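Heme utilization cystosolic carrier protein HutX (Pectobacterium carotovorum, PDB 2PH0) probably carries heme in the cytosol as part of bacterial heme uptake and use. Local coordinates at residues Ala38-Ala43 against Ala109-Lys114; Asp53-Trp58 against Ser76-Gly81; Thr103-Ile108 against Val123-Ala128. All blocks are in the same frame, centred on the assembly; numbering follows the deposited sequence.

Contact 1 of 3, residues Ala38-Ala43 against Ala109-Lys114; sequences AQCTLA and AFIERK
Thr41 and Phe110 face each other as an antiparallel hydrogen-bonded pair and exchange both backbone bonds. Phe110 N gives its hydrogen to Thr41 O at 2.9 Å, nearly straight at 170°, and Thr41 N returns a bond to Phe110 O at 3.1 Å. Two residues further along, Glu112 N donates to Gln39 O at 2.9 Å, although Gln39 itself precedes the strand. Several carbonyls take more than one partner: Gln39 O also receives the CA-H of Ile111, and Phe110 O is gripped by Thr41 N, the CA-H of Cys40 and a water that donates to it and also bonds Thr41 OG1. A second water donates to both Ala38 O and Glu112 OE1, tying the loop to the acid. Strand 40-44 is one of the two outermost strands, within this chain, of the six-stranded antiparallel sheet, and this pairing adds it to strand 107-115. On the face of Cys40, Leu42, Ala109 and Ile111, Leu42 CD2 reaches Ala109 CB at 3.7 Å. Cys40 SG, anti to its backbone N (chi1 -179°), lies 4.1 Å from Ala109 CB and 4.3 Å from Ile111 CG1; Val32 of helix 28-33 touches all four side chains. On the other face Thr41 O lies at the Phe110 ring edge, and helix 148-160 supplies both Phe154, edge-to-face with that ring, and Arg155, in a salt bridge with Glu112 OE2. Gln39 lays CB and CG against the carbonyl oxygen of Glu112, CB being 3.3 Å from Glu112 O, and its NE2 bonds Asn12 OD1.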
ATOM      1  N   ALA B  38      -2.680  -1.611 -28.319  1.00 16.07           N
ATOM      2  CA  ALA B  38      -1.449  -0.876 -28.578  1.00 14.35           C
ATOM      3  C   ALA B  38      -0.970  -0.249 -27.273  1.00 18.35           C
ATOM      4  O   ALA B  38       0.168   0.182 -27.166  1.00 17.83           O
ATOM      5  CB  ALA B  38      -1.694   0.217 -29.610  1.00 17.49           C
ATOM      6  N   GLN B  39      -1.847  -0.212 -26.277  1.00 14.19           N
ATOM      7  CA  GLN B  39      -1.499   0.394 -24.995  1.00 16.87           C
ATOM      8  C   GLN B  39      -1.466  -0.614 -23.855  1.00 15.23           C
ATOM      9  O   GLN B  39      -1.046  -0.290 -22.741  1.00 16.30           O
ATOM     10  CB  GLN B  39      -2.512   1.480 -24.645  1.00 13.97           C
ATOM     11  CG  GLN B  39      -2.499   2.698 -25.541  1.00 21.22           C
ATOM     12  CD  GLN B  39      -3.780   3.506 -25.422  1.00 27.78           C
ATOM     13  OE1 GLN B  39      -4.335   3.657 -24.337  1.00 30.62           O
ATOM     14  NE2 GLN B  39      -4.249   4.039 -26.544  1.00 30.93           N
ATOM     15  N   CYS B  40      -1.907  -1.835 -24.125  1.00 14.86           N
ATOM     16  CA  CYS B  40      -1.953  -2.833 -23.070  1.00 14.52           C
ATOM     17  C   CYS B  40      -1.744  -4.278 -23.493  1.00 19.75           C
ATOM     18  O   CYS B  40      -2.280  -4.741 -24.507  1.00 17.64           O
ATOM     19  CB  CYS B  40      -3.287  -2.698 -22.325  1.00 16.92           C
ATOM     20  SG  CYS B  40      -3.526  -3.836 -20.935  1.00 19.14           S
ATOM     21  N   THR B  41      -0.935  -4.970 -22.694  1.00 15.90           N
ATOM     22  CA  THR B  41      -0.632  -6.379 -22.879  1.00 17.96           C
ATOM     23  C   THR B  41      -1.007  -7.029 -21.550  1.00 21.03           C
ATOM     24  O   THR B  41      -0.522  -6.606 -20.498  1.00 15.55           O
ATOM     25  CB  THR B  41       0.865  -6.609 -23.128  1.00 20.45           C
ATOM     26  OG1 THR B  41       1.287  -5.817 -24.241  1.00 17.64           O
ATOM     27  CG2 THR B  41       1.128  -8.073 -23.435  1.00 25.51           C
ATOM     28  N   LEU B  42      -1.871  -8.039 -21.598  1.00 15.72           N
ATOM     29  CA  LEU B  42      -2.312  -8.732 -20.386  1.00 18.82           C
ATOM     30  C   LEU B  42      -1.650 -10.092 -20.195  1.00 23.24           C
ATOM     31  O   LEU B  42      -1.261 -10.752 -21.154  1.00 22.47           O
ATOM     32  CB  LEU B  42      -3.829  -8.916 -20.424  1.00 20.91           C
ATOM     33  CG  LEU B  42      -4.654  -7.636 -20.580  1.00 28.35           C
ATOM     34  CD1 LEU B  42      -6.086  -7.989 -20.938  1.00 36.19           C
ATOM     35  CD2 LEU B  42      -4.598  -6.830 -19.291  1.00 33.36           C
ATOM     36  N   ALA B  43      -1.535 -10.511 -18.942  1.00 21.49           N
ATOM     37  CA  ALA B  43      -0.941 -11.799 -18.611  1.00 21.99           C
ATOM     38  C   ALA B  43      -1.683 -12.358 -17.402  1.00 20.70           C
ATOM     39  O   ALA B  43      -2.362 -11.615 -16.693  1.00 21.74           O
ATOM     40  CB  ALA B  43       0.549 -11.632 -18.301  1.00 19.93           C
ATOM     41  N   ALA B 109      -0.945  -6.569 -15.978  1.00 14.71           N
ATOM     42  CA  ALA B 109      -1.057  -5.751 -17.181  1.00 14.37           C
ATOM     43  C   ALA B 109       0.133  -4.829 -17.357  1.00 14.12           C
ATOM     44  O   ALA B 109       0.624  -4.227 -16.393  1.00 12.30           O
ATOM     45  CB  ALA B 109      -2.351  -4.919 -17.137  1.00 10.56           C
ATOM     46  N   PHE B 110       0.599  -4.733 -18.602  1.00 11.06           N
ATOM     47  CA  PHE B 110       1.696  -3.852 -18.966  1.00 11.92           C
ATOM     48  C   PHE B 110       1.004  -2.743 -19.761  1.00 14.59           C
ATOM     49  O   PHE B 110       0.499  -2.965 -20.861  1.00 12.51           O
ATOM     50  CB  PHE B 110       2.723  -4.597 -19.824  1.00 14.85           C
ATOM     51  CG  PHE B 110       3.539  -5.602 -19.053  1.00 15.25           C
ATOM     52  CD1 PHE B 110       3.007  -6.840 -18.701  1.00 19.12           C
ATOM     53  CD2 PHE B 110       4.841  -5.303 -18.671  1.00 14.40           C
ATOM     54  CE1 PHE B 110       3.772  -7.765 -17.974  1.00 19.27           C
ATOM     55  CE2 PHE B 110       5.609  -6.218 -17.947  1.00 15.95           C
ATOM     56  CZ  PHE B 110       5.070  -7.450 -17.601  1.00 16.81           C
ATOM     57  N   ILE B 111       0.970  -1.550 -19.179  1.00 11.43           N
ATOM     58  CA  ILE B 111       0.269  -0.424 -19.779  1.00 12.23           C
ATOM     59  C   ILE B 111       1.176   0.720 -20.179  1.00 17.50           C
ATOM     60  O   ILE B 111       1.974   1.193 -19.377  1.00 13.78           O
ATOM     61  CB  ILE B 111      -0.772   0.134 -18.783  1.00 16.13           C
ATOM     62  CG1 ILE B 111      -1.671  -0.997 -18.277  1.00 17.14           C
ATOM     63  CG2 ILE B 111      -1.596   1.229 -19.434  1.00 14.89           C
ATOM     64  CD1 ILE B 111      -2.628  -0.573 -17.185  1.00 11.83           C
ATOM     65  N   GLU B 112       1.044   1.166 -21.425  1.00 15.74           N
ATOM     66  CA  GLU B 112       1.814   2.301 -21.904  1.00 13.85           C
ATOM     67  C   GLU B 112       0.768   3.318 -22.353  1.00 16.70           C
ATOM     68  O   GLU B 112       0.102   3.122 -23.365  1.00 19.80           O
ATOM     69  CB  GLU B 112       2.722   1.892 -23.066  1.00 19.43           C
ATOM     70  CG  GLU B 112       3.865   0.978 -22.642  1.00 16.68           C
ATOM     71  CD  GLU B 112       4.800   0.594 -23.788  1.00 25.18           C
ATOM     72  OE1 GLU B 112       4.407  -0.223 -24.648  1.00 30.81           O
ATOM     73  OE2 GLU B 112       5.931   1.113 -23.824  1.00 32.46           O
ATOM     74  N   ARG B 113       0.600   4.379 -21.575  1.00 15.51           N
ATOM     75  CA  ARG B 113      -0.392   5.402 -21.901  1.00 21.05           C
ATOM     76  C   ARG B 113       0.024   6.758 -21.349  1.00 22.77           C
ATOM     77  O   ARG B 113       0.944   6.857 -20.545  1.00 22.15           O
ATOM     78  CB  ARG B 113      -1.754   5.010 -21.310  1.00 19.90           C
ATOM     79  CG  ARG B 113      -1.745   4.889 -19.788  1.00 26.70           C
ATOM     80  CD  ARG B 113      -3.088   4.418 -19.252  1.00 34.16           C
ATOM     81  NE  ARG B 113      -4.127   5.438 -19.363  1.00 23.48           N
ATOM     82  CZ  ARG B 113      -4.398   6.339 -18.426  1.00 30.27           C
ATOM     83  NH1 ARG B 113      -3.710   6.353 -17.290  1.00 22.99           N
ATOM     84  NH2 ARG B 113      -5.359   7.226 -18.624  1.00 23.97           N
ATOM     85  N   LYS B 114      -0.651   7.812 -21.788  1.00 26.05           N
ATOM     86  CA  LYS B 114      -0.323   9.134 -21.286  1.00 24.71           C
ATOM     87  C   LYS B 114      -1.123   9.467 -20.036  1.00 27.49           C
ATOM     88  O   LYS B 114      -2.264   9.042 -19.885  1.00 29.66           O
ATOM     89  CB  LYS B 114      -0.588  10.199 -22.352  1.00 31.66           C
ATOM     90  CG  LYS B 114       0.492  10.304 -23.409  1.00 38.52           C
ATOM     91  CD  LYS B 114       0.225  11.472 -24.342  1.00 42.66           C
ATOM     92  CE  LYS B 114       1.434  11.757 -25.209  1.00 46.72           C
ATOM     93  NZ  LYS B 114       2.620  12.076 -24.363  1.00 44.29           N
TER
HETATM   94  O   HOH W   1       1.654  -1.021 -24.830  1.00 33.80           O
HETATM   95  O   HOH W   2       1.930  -2.908 -23.289  1.00 27.01           O

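Contact 2 of 3, residues Asp53-Trp58 against Ser76-Gly81; sequences DTIATW and SELPTG
Ala56 and Leu78 bring their CA atoms to 4.6 Å where the end of helix 48-55 meets the loop before strand 81-84, with no direct hydrogen bond between the two backbones. The helix runs out into a type I beta turn from Ile55 to Trp58, closed by Trp58 N on Ile55 O, and the turn rests on the connection between strand 70-75 of the six-stranded sheet and strand 81-84 of the three-stranded one. Ala56 CB touches Leu78 O at 3.5 Å and also meets the methyl CG2 of Thr80, which stands anti to the Thr80 carbonyl carbon. Deeper in, Leu78 points its CB at the helix end, and its CD2 packs on Ile55 CG2 at 3.7 Å, the two side chains crossing at a slant. Ile136 of strand 132-137 touches both of them, and Leu96 of strand 96-101 also touches Leu78, which thus meets residues of both sheets.

Water supplies the polar links. One molecule donates to Ile55 O and accepts from Leu78 N at 2.7 Å, bridging the two backbones. A second donates to Ala56 O and to Glu77 OE2, and a third donates to Leu78 O and, weakly, to Ala56 O, which thus has two waters. Thr57 OG1 reaches back to donate to Thr54 O of the last helical turn at 2.6 Å, in the carbonyl plane. Trp58 lays one ring face under the turn, Ile55 CA standing over its centre. At the far end a water accepts from Gly81 N at 2.8 Å and donates to Asp53 OD1.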
ATOM      1  N   ASP B  53      10.682 -10.944 -10.465  1.00 24.74           N
ATOM      2  CA  ASP B  53      12.128 -11.151 -10.493  1.00 25.89           C
ATOM      3  C   ASP B  53      12.793 -10.283 -11.555  1.00 25.70           C
ATOM      4  O   ASP B  53      13.856  -9.710 -11.322  1.00 25.91           O
ATOM      5  CB  ASP B  53      12.462 -12.625 -10.751  1.00 30.34           C
ATOM      6  CG  ASP B  53      12.204 -13.501  -9.539  1.00 35.80           C
ATOM      7  OD1 ASP B  53      12.688 -13.146  -8.445  1.00 41.90           O
ATOM      8  OD2 ASP B  53      11.532 -14.542  -9.679  1.00 37.57           O
ATOM      9  N   THR B  54      12.153 -10.184 -12.717  1.00 27.99           N
ATOM     10  CA  THR B  54      12.683  -9.382 -13.815  1.00 24.36           C
ATOM     11  C   THR B  54      12.718  -7.892 -13.472  1.00 21.97           C
ATOM     12  O   THR B  54      13.752  -7.237 -13.625  1.00 21.26           O
ATOM     13  CB  THR B  54      11.849  -9.580 -15.087  1.00 25.72           C
ATOM     14  OG1 THR B  54      11.805 -10.972 -15.411  1.00 23.78           O
ATOM     15  CG2 THR B  54      12.464  -8.820 -16.252  1.00 25.56           C
ATOM     16  N   ILE B  55      11.599  -7.355 -12.993  1.00 17.82           N
ATOM     17  CA  ILE B  55      11.556  -5.940 -12.655  1.00 14.70           C
ATOM     18  C   ILE B  55      12.602  -5.641 -11.589  1.00 18.01           C
ATOM     19  O   ILE B  55      13.196  -4.558 -11.567  1.00 18.28           O
ATOM     20  CB  ILE B  55      10.148  -5.510 -12.157  1.00 16.39           C
ATOM     21  CG1 ILE B  55       9.094  -5.827 -13.218  1.00 14.34           C
ATOM     22  CG2 ILE B  55      10.137  -4.007 -11.855  1.00 16.40           C
ATOM     23  CD1 ILE B  55       7.652  -5.672 -12.734  1.00 16.18           C
ATOM     24  N   ALA B  56      12.861  -6.623 -10.730  1.00 21.46           N
ATOM     25  CA  ALA B  56      13.840  -6.460  -9.662  1.00 21.14           C
ATOM     26  C   ALA B  56      15.257  -6.222 -10.192  1.00 24.72           C
ATOM     27  O   ALA B  56      16.182  -5.984  -9.415  1.00 26.98           O
ATOM     28  CB  ALA B  56      13.820  -7.678  -8.752  1.00 23.79           C
ATOM     29  N   THR B  57      15.421  -6.278 -11.511  1.00 23.83           N
ATOM     30  CA  THR B  57      16.731  -6.061 -12.131  1.00 27.66           C
ATOM     31  C   THR B  57      16.762  -4.777 -12.964  1.00 26.23           C
ATOM     32  O   THR B  57      17.772  -4.472 -13.595  1.00 25.85           O
ATOM     33  CB  THR B  57      17.123  -7.231 -13.076  1.00 27.81           C
ATOM     34  OG1 THR B  57      16.274  -7.229 -14.231  1.00 27.18           O
ATOM     35  CG2 THR B  57      16.981  -8.566 -12.372  1.00 24.39           C
ATOM     36  N   TRP B  58      15.665  -4.024 -12.953  1.00 24.56           N
ATOM     37  CA  TRP B  58      15.556  -2.794 -13.743  1.00 24.22           C
ATOM     38  C   TRP B  58      16.038  -1.506 -13.095  1.00 22.25           C
ATOM     39  O   TRP B  58      15.959  -0.442 -13.709  1.00 22.90           O
ATOM     40  CB  TRP B  58      14.106  -2.572 -14.180  1.00 20.19           C
ATOM     41  CG  TRP B  58      13.553  -3.624 -15.079  1.00 16.04           C
ATOM     42  CD1 TRP B  58      14.223  -4.683 -15.611  1.00 21.39           C
ATOM     43  CD2 TRP B  58      12.201  -3.735 -15.530  1.00 21.79           C
ATOM     44  NE1 TRP B  58      13.374  -5.451 -16.362  1.00 20.91           N
ATOM     45  CE2 TRP B  58      12.124  -4.892 -16.331  1.00 14.19           C
ATOM     46  CE3 TRP B  58      11.044  -2.968 -15.333  1.00 14.05           C
ATOM     47  CZ2 TRP B  58      10.934  -5.308 -16.937  1.00 18.85           C
ATOM     48  CZ3 TRP B  58       9.859  -3.375 -15.933  1.00 19.70           C
ATOM     49  CH2 TRP B  58       9.813  -4.540 -16.728  1.00 17.30           C
ATOM     50  N   SER B  76      12.293   3.113  -5.404  1.00 21.05           N
ATOM     51  CA  SER B  76      13.435   2.293  -5.037  1.00 26.45           C
ATOM     52  C   SER B  76      13.539   1.112  -5.975  1.00 22.77           C
ATOM     53  O   SER B  76      12.654   0.881  -6.805  1.00 20.17           O
ATOM     54  CB  SER B  76      13.306   1.784  -3.597  1.00 26.27           C
ATOM     55  OG  SER B  76      12.174   0.949  -3.455  1.00 30.94           O
ATOM     56  N   GLU B  77      14.637   0.378  -5.841  1.00 19.59           N
ATOM     57  CA  GLU B  77      14.886  -0.806  -6.642  1.00 22.99           C
ATOM     58  C   GLU B  77      13.966  -1.843  -6.018  1.00 21.03           C
ATOM     59  O   GLU B  77      13.881  -1.941  -4.799  1.00 22.43           O
ATOM     60  CB  GLU B  77      16.359  -1.205  -6.496  1.00 27.24           C
ATOM     61  CG  GLU B  77      16.810  -2.421  -7.280  1.00 33.97           C
ATOM     62  CD  GLU B  77      18.309  -2.662  -7.130  1.00 29.79           C
ATOM     63  OE1 GLU B  77      18.791  -2.717  -5.979  1.00 49.74           O
ATOM     64  OE2 GLU B  77      19.003  -2.793  -8.155  1.00 38.44           O
ATOM     65  N   LEU B  78      13.257  -2.600  -6.842  1.00 18.19           N
ATOM     66  CA  LEU B  78      12.340  -3.605  -6.331  1.00 21.33           C
ATOM     67  C   LEU B  78      13.108  -4.722  -5.619  1.00 23.05           C
ATOM     68  O   LEU B  78      14.000  -5.345  -6.191  1.00 23.47           O
ATOM     69  CB  LEU B  78      11.517  -4.177  -7.485  1.00 24.36           C
ATOM     70  CG  LEU B  78      10.092  -4.615  -7.144  1.00 33.29           C
ATOM     71  CD1 LEU B  78       9.306  -3.432  -6.588  1.00 27.12           C
ATOM     72  CD2 LEU B  78       9.422  -5.168  -8.386  1.00 25.34           C
ATOM     73  N   PRO B  79      12.781  -4.978  -4.346  1.00 23.62           N
ATOM     74  CA  PRO B  79      13.493  -6.040  -3.636  1.00 20.22           C
ATOM     75  C   PRO B  79      13.094  -7.429  -4.109  1.00 20.30           C
ATOM     76  O   PRO B  79      11.955  -7.657  -4.496  1.00 20.32           O
ATOM     77  CB  PRO B  79      13.110  -5.793  -2.178  1.00 19.37           C
ATOM     78  CG  PRO B  79      11.737  -5.221  -2.290  1.00 28.51           C
ATOM     79  CD  PRO B  79      11.878  -4.251  -3.437  1.00 22.35           C
ATOM     80  N   THR B  80      14.040  -8.359  -4.080  1.00 22.26           N
ATOM     81  CA  THR B  80      13.751  -9.729  -4.478  1.00 19.32           C
ATOM     82  C   THR B  80      13.070 -10.418  -3.291  1.00 21.45           C
ATOM     83  O   THR B  80      13.074  -9.887  -2.178  1.00 26.87           O
ATOM     84  CB  THR B  80      15.045 -10.478  -4.845  1.00 24.84           C
ATOM     85  OG1 THR B  80      16.018 -10.284  -3.813  1.00 19.58           O
ATOM     86  CG2 THR B  80      15.608  -9.950  -6.160  1.00 24.04           C
ATOM     87  N   GLY B  81      12.483 -11.587  -3.512  1.00 28.42           N
ATOM     88  CA  GLY B  81      11.823 -12.267  -2.412  1.00 27.58           C
ATOM     89  C   GLY B  81      11.789 -13.781  -2.498  1.00 30.26           C
ATOM     90  O   GLY B  81      12.156 -14.365  -3.516  1.00 26.68           O
TER
HETATM   91  O   HOH W   3      12.679 -12.035  -6.236  1.00 40.63           O
HETATM   92  O   HOH W   4      13.913  -2.706  -9.455  1.00 29.53           O
HETATM   93  O   HOH W   5      17.435  -3.444 -10.147  1.00 29.45           O
HETATM   94  O   HOH W   6      16.558  -6.207  -6.138  1.00 37.71           O

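Contact 3 of 3, residues Thr103-Ile108 against Val123-Ala128; sequences TSCQHI and VVFFNA
Phe126 O receives two backbone N-H groups from the facing segment 103-108: Gln106 N at 2.8 Å and His107 N at a weak 3.4 Å. Phe126 N in turn gives a straight bond (170°) to His107 O at 2.9 Å. CA-H contacts fill in between: Asn127 CA to Ser104 O, Cys105 CA to the same Phe126 O, and Ile108 CA to Val124 O. Gln106 and His107 both facing Phe126 make a classic beta bulge at the open end of the hairpin of strands 107-115 and 118-126. Beyond it a water donates to Ser104 O and accepts from Ala128 N, bridging the two segments.

Apolar contacts gather on the face of Ile108 and Phe125. The two side chains lie side by side and point the same way, Ile108 CD1 meeting Phe125 CE1 at 4.0 Å. Ile108 CG2, anti to its backbone N, reaches across to Val123 CG1 at 3.8 Å. Cys105 makes a sulfur-aromatic contact, SG standing 5.4 Å from the Phe125 ring centroid, at the ring edge and close to CD1. Val51 of helix 48-55 touches both Ile108 and Phe125, and Phe134 stacks on the Phe125 ring.

On the face of His107 and Phe126, His107 CB meets Phe126 CD2, and the edge of the phenyl ring lies against the His107 carbonyl. Phe29 of helix 28-33 stacks on the imidazole and meets the Phe126 ring edge-to-face. At the bulge Gln106 lays CG against Ala128, 3.8 Å from Ala128 N. The polar ends nearby turn to the second subunit: Asn127 ND2 and Ser104 OG each hydrogen-bond a carboxylate oxygen of its Asp69.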
ATOM      1  N   THR B 103      -1.500 -16.524  -3.787  1.00 30.39           N
ATOM      2  CA  THR B 103      -2.702 -16.835  -4.555  1.00 34.08           C
ATOM      3  C   THR B 103      -3.504 -15.611  -5.000  1.00 26.40           C
ATOM      4  O   THR B 103      -4.450 -15.732  -5.781  1.00 31.94           O
ATOM      5  CB  THR B 103      -3.658 -17.725  -3.730  1.00 33.46           C
ATOM      6  OG1 THR B 103      -4.756 -18.144  -4.550  1.00 48.80           O
ATOM      7  CG2 THR B 103      -4.208 -16.939  -2.529  1.00 21.39           C
ATOM      8  N   SER B 104      -3.131 -14.437  -4.516  1.00 18.17           N
ATOM      9  CA  SER B 104      -3.895 -13.237  -4.829  1.00 17.44           C
ATOM     10  C   SER B 104      -3.850 -12.690  -6.250  1.00 18.71           C
ATOM     11  O   SER B 104      -4.880 -12.263  -6.779  1.00 21.26           O
ATOM     12  CB  SER B 104      -3.522 -12.122  -3.849  1.00 25.49           C
ATOM     13  OG  SER B 104      -4.008 -12.425  -2.555  1.00 26.98           O
ATOM     14  N   CYS B 105      -2.682 -12.709  -6.878  1.00 15.11           N
ATOM     15  CA  CYS B 105      -2.584 -12.149  -8.228  1.00 18.33           C
ATOM     16  C   CYS B 105      -3.202 -13.021  -9.316  1.00 15.42           C
ATOM     17  O   CYS B 105      -2.758 -14.138  -9.559  1.00 19.82           O
ATOM     18  CB  CYS B 105      -1.130 -11.843  -8.571  1.00 20.68           C
ATOM     19  SG  CYS B 105      -0.965 -10.965 -10.151  1.00 18.76           S
ATOM     20  N   GLN B 106      -4.225 -12.494  -9.976  1.00 17.09           N
ATOM     21  CA  GLN B 106      -4.912 -13.232 -11.031  1.00 18.30           C
ATOM     22  C   GLN B 106      -4.665 -12.665 -12.425  1.00 21.19           C
ATOM     23  O   GLN B 106      -4.833 -13.367 -13.433  1.00 17.09           O
ATOM     24  CB  GLN B 106      -6.419 -13.260 -10.758  1.00 18.83           C
ATOM     25  CG  GLN B 106      -6.822 -14.064  -9.537  1.00 30.85           C
ATOM     26  CD  GLN B 106      -6.308 -15.491  -9.573  1.00 40.07           C
ATOM     27  OE1 GLN B 106      -6.577 -16.236 -10.516  1.00 46.98           O
ATOM     28  NE2 GLN B 106      -5.563 -15.881  -8.540  1.00 36.68           N
ATOM     29  N   HIS B 107      -4.271 -11.398 -12.485  1.00 18.07           N
ATOM     30  CA  HIS B 107      -4.013 -10.739 -13.763  1.00 17.66           C
ATOM     31  C   HIS B 107      -2.866  -9.747 -13.639  1.00 14.11           C
ATOM     32  O   HIS B 107      -2.659  -9.138 -12.585  1.00 11.00           O
ATOM     33  CB  HIS B 107      -5.257  -9.983 -14.237  1.00 16.58           C
ATOM     34  CG  HIS B 107      -6.459 -10.853 -14.440  1.00 20.18           C
ATOM     35  ND1 HIS B 107      -6.540 -11.788 -15.450  1.00 28.42           N
ATOM     36  CD2 HIS B 107      -7.624 -10.932 -13.757  1.00 21.14           C
ATOM     37  CE1 HIS B 107      -7.706 -12.406 -15.378  1.00 33.16           C
ATOM     38  NE2 HIS B 107      -8.382 -11.906 -14.360  1.00 33.89           N
ATOM     39  N   ILE B 108      -2.109  -9.598 -14.719  1.00 14.88           N
ATOM     40  CA  ILE B 108      -1.001  -8.655 -14.744  1.00 16.01           C
ATOM     41  C   ILE B 108      -1.133  -7.880 -16.045  1.00 17.54           C
ATOM     42  O   ILE B 108      -1.420  -8.460 -17.095  1.00 17.62           O
ATOM     43  CB  ILE B 108       0.366  -9.367 -14.700  1.00 14.09           C
ATOM     44  CG1 ILE B 108       0.498 -10.169 -13.398  1.00 19.38           C
ATOM     45  CG2 ILE B 108       1.495  -8.338 -14.788  1.00 16.50           C
ATOM     46  CD1 ILE B 108       1.825 -10.909 -13.241  1.00 17.72           C
ATOM     47  N   VAL B 123       3.264  -1.542 -14.673  1.00 12.97           N
ATOM     48  CA  VAL B 123       2.935  -2.952 -14.597  1.00 11.68           C
ATOM     49  C   VAL B 123       1.956  -3.007 -13.438  1.00 16.89           C
ATOM     50  O   VAL B 123       2.307  -2.656 -12.308  1.00 13.56           O
ATOM     51  CB  VAL B 123       4.144  -3.831 -14.263  1.00 14.07           C
ATOM     52  CG1 VAL B 123       3.702  -5.285 -14.215  1.00 15.81           C
ATOM     53  CG2 VAL B 123       5.234  -3.641 -15.302  1.00 13.57           C
ATOM     54  N   VAL B 124       0.729  -3.417 -13.723  1.00 14.53           N
ATOM     55  CA  VAL B 124      -0.306  -3.473 -12.694  1.00 15.23           C
ATOM     56  C   VAL B 124      -0.667  -4.907 -12.323  1.00 12.98           C
ATOM     57  O   VAL B 124      -0.902  -5.736 -13.189  1.00 15.10           O
ATOM     58  CB  VAL B 124      -1.568  -2.738 -13.168  1.00 13.92           C
ATOM     59  CG1 VAL B 124      -2.582  -2.661 -12.036  1.00 13.97           C
ATOM     60  CG2 VAL B 124      -1.193  -1.320 -13.649  1.00 12.41           C
ATOM     61  N   PHE B 125      -0.706  -5.186 -11.021  1.00 15.34           N
ATOM     62  CA  PHE B 125      -1.028  -6.517 -10.508  1.00 14.13           C
ATOM     63  C   PHE B 125      -2.432  -6.480  -9.916  1.00 15.80           C
ATOM     64  O   PHE B 125      -2.713  -5.679  -9.026  1.00 16.77           O
ATOM     65  CB  PHE B 125       0.006  -6.921  -9.445  1.00 14.27           C
ATOM     66  CG  PHE B 125       1.419  -6.970  -9.967  1.00 14.38           C
ATOM     67  CD1 PHE B 125       2.058  -8.192 -10.167  1.00 14.85           C
ATOM     68  CD2 PHE B 125       2.115  -5.794 -10.249  1.00 13.92           C
ATOM     69  CE1 PHE B 125       3.369  -8.241 -10.637  1.00 25.15           C
ATOM     70  CE2 PHE B 125       3.426  -5.831 -10.717  1.00 17.74           C
ATOM     71  CZ  PHE B 125       4.055  -7.059 -10.912  1.00 16.52           C
ATOM     72  N   PHE B 126      -3.306  -7.349 -10.416  1.00 12.67           N
ATOM     73  CA  PHE B 126      -4.709  -7.403 -10.001  1.00 12.03           C
ATOM     74  C   PHE B 126      -5.101  -8.661  -9.230  1.00 11.62           C
ATOM     75  O   PHE B 126      -4.602  -9.748  -9.505  1.00 15.34           O
ATOM     76  CB  PHE B 126      -5.623  -7.357 -11.231  1.00 14.64           C
ATOM     77  CG  PHE B 126      -5.409  -6.169 -12.123  1.00 15.30           C
ATOM     78  CD1 PHE B 126      -6.167  -5.014 -11.959  1.00 20.45           C
ATOM     79  CD2 PHE B 126      -4.488  -6.226 -13.162  1.00 19.07           C
ATOM     80  CE1 PHE B 126      -6.018  -3.931 -12.823  1.00 16.88           C
ATOM     81  CE2 PHE B 126      -4.330  -5.141 -14.033  1.00 12.27           C
ATOM     82  CZ  PHE B 126      -5.098  -3.999 -13.859  1.00 14.82           C
ATOM     83  N   ASN B 127      -6.029  -8.507  -8.288  1.00 16.11           N
ATOM     84  CA  ASN B 127      -6.524  -9.651  -7.531  1.00 21.71           C
ATOM     85  C   ASN B 127      -7.774 -10.182  -8.246  1.00 23.05           C
ATOM     86  O   ASN B 127      -8.147  -9.685  -9.314  1.00 21.32           O
ATOM     87  CB  ASN B 127      -6.854  -9.260  -6.076  1.00 18.24           C
ATOM     88  CG  ASN B 127      -7.901  -8.163  -5.974  1.00 22.51           C
ATOM     89  OD1 ASN B 127      -8.697  -7.954  -6.889  1.00 21.19           O
ATOM     90  ND2 ASN B 127      -7.919  -7.471  -4.837  1.00 20.44           N
ATOM     91  N   ALA B 128      -8.423 -11.185  -7.661  1.00 23.19           N
ATOM     92  CA  ALA B 128      -9.608 -11.781  -8.274  1.00 21.60           C
ATOM     93  C   ALA B 128     -10.780 -10.822  -8.432  1.00 23.23           C
ATOM     94  O   ALA B 128     -11.594 -10.980  -9.343  1.00 28.86           O
ATOM     95  CB  ALA B 128     -10.044 -13.015  -7.479  1.00 24.58           C
TER
HETATM   96  O   HOH W   7      -7.409 -12.586  -5.273  1.00 26.28           O

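In the fold
Contacts 1 and 3 share strand 107-115 of the six-stranded sheet, and their centres lie 14 Å apart: contact 1 pairs it with outermost strand 40-44, contact 3 with strand 118-126. They meet directly through Ala43 N with Ile108 O and Ala109 O with Val124 N, and their segments alternate along the chain. Contact 2 lies about 17 Å from contact 3 and 20 Å from contact 1, centre to centre. Both its segments fall between those of contact 1, and its residues all precede those of contact 3. Ile55 packs on Val123 and Phe125. In this ChuX/HutX-type domain, contacts 1 and 3 thus build successive pairings of one sheet, while contact 2 joins the end of helix 48-55 to the link between the sheets.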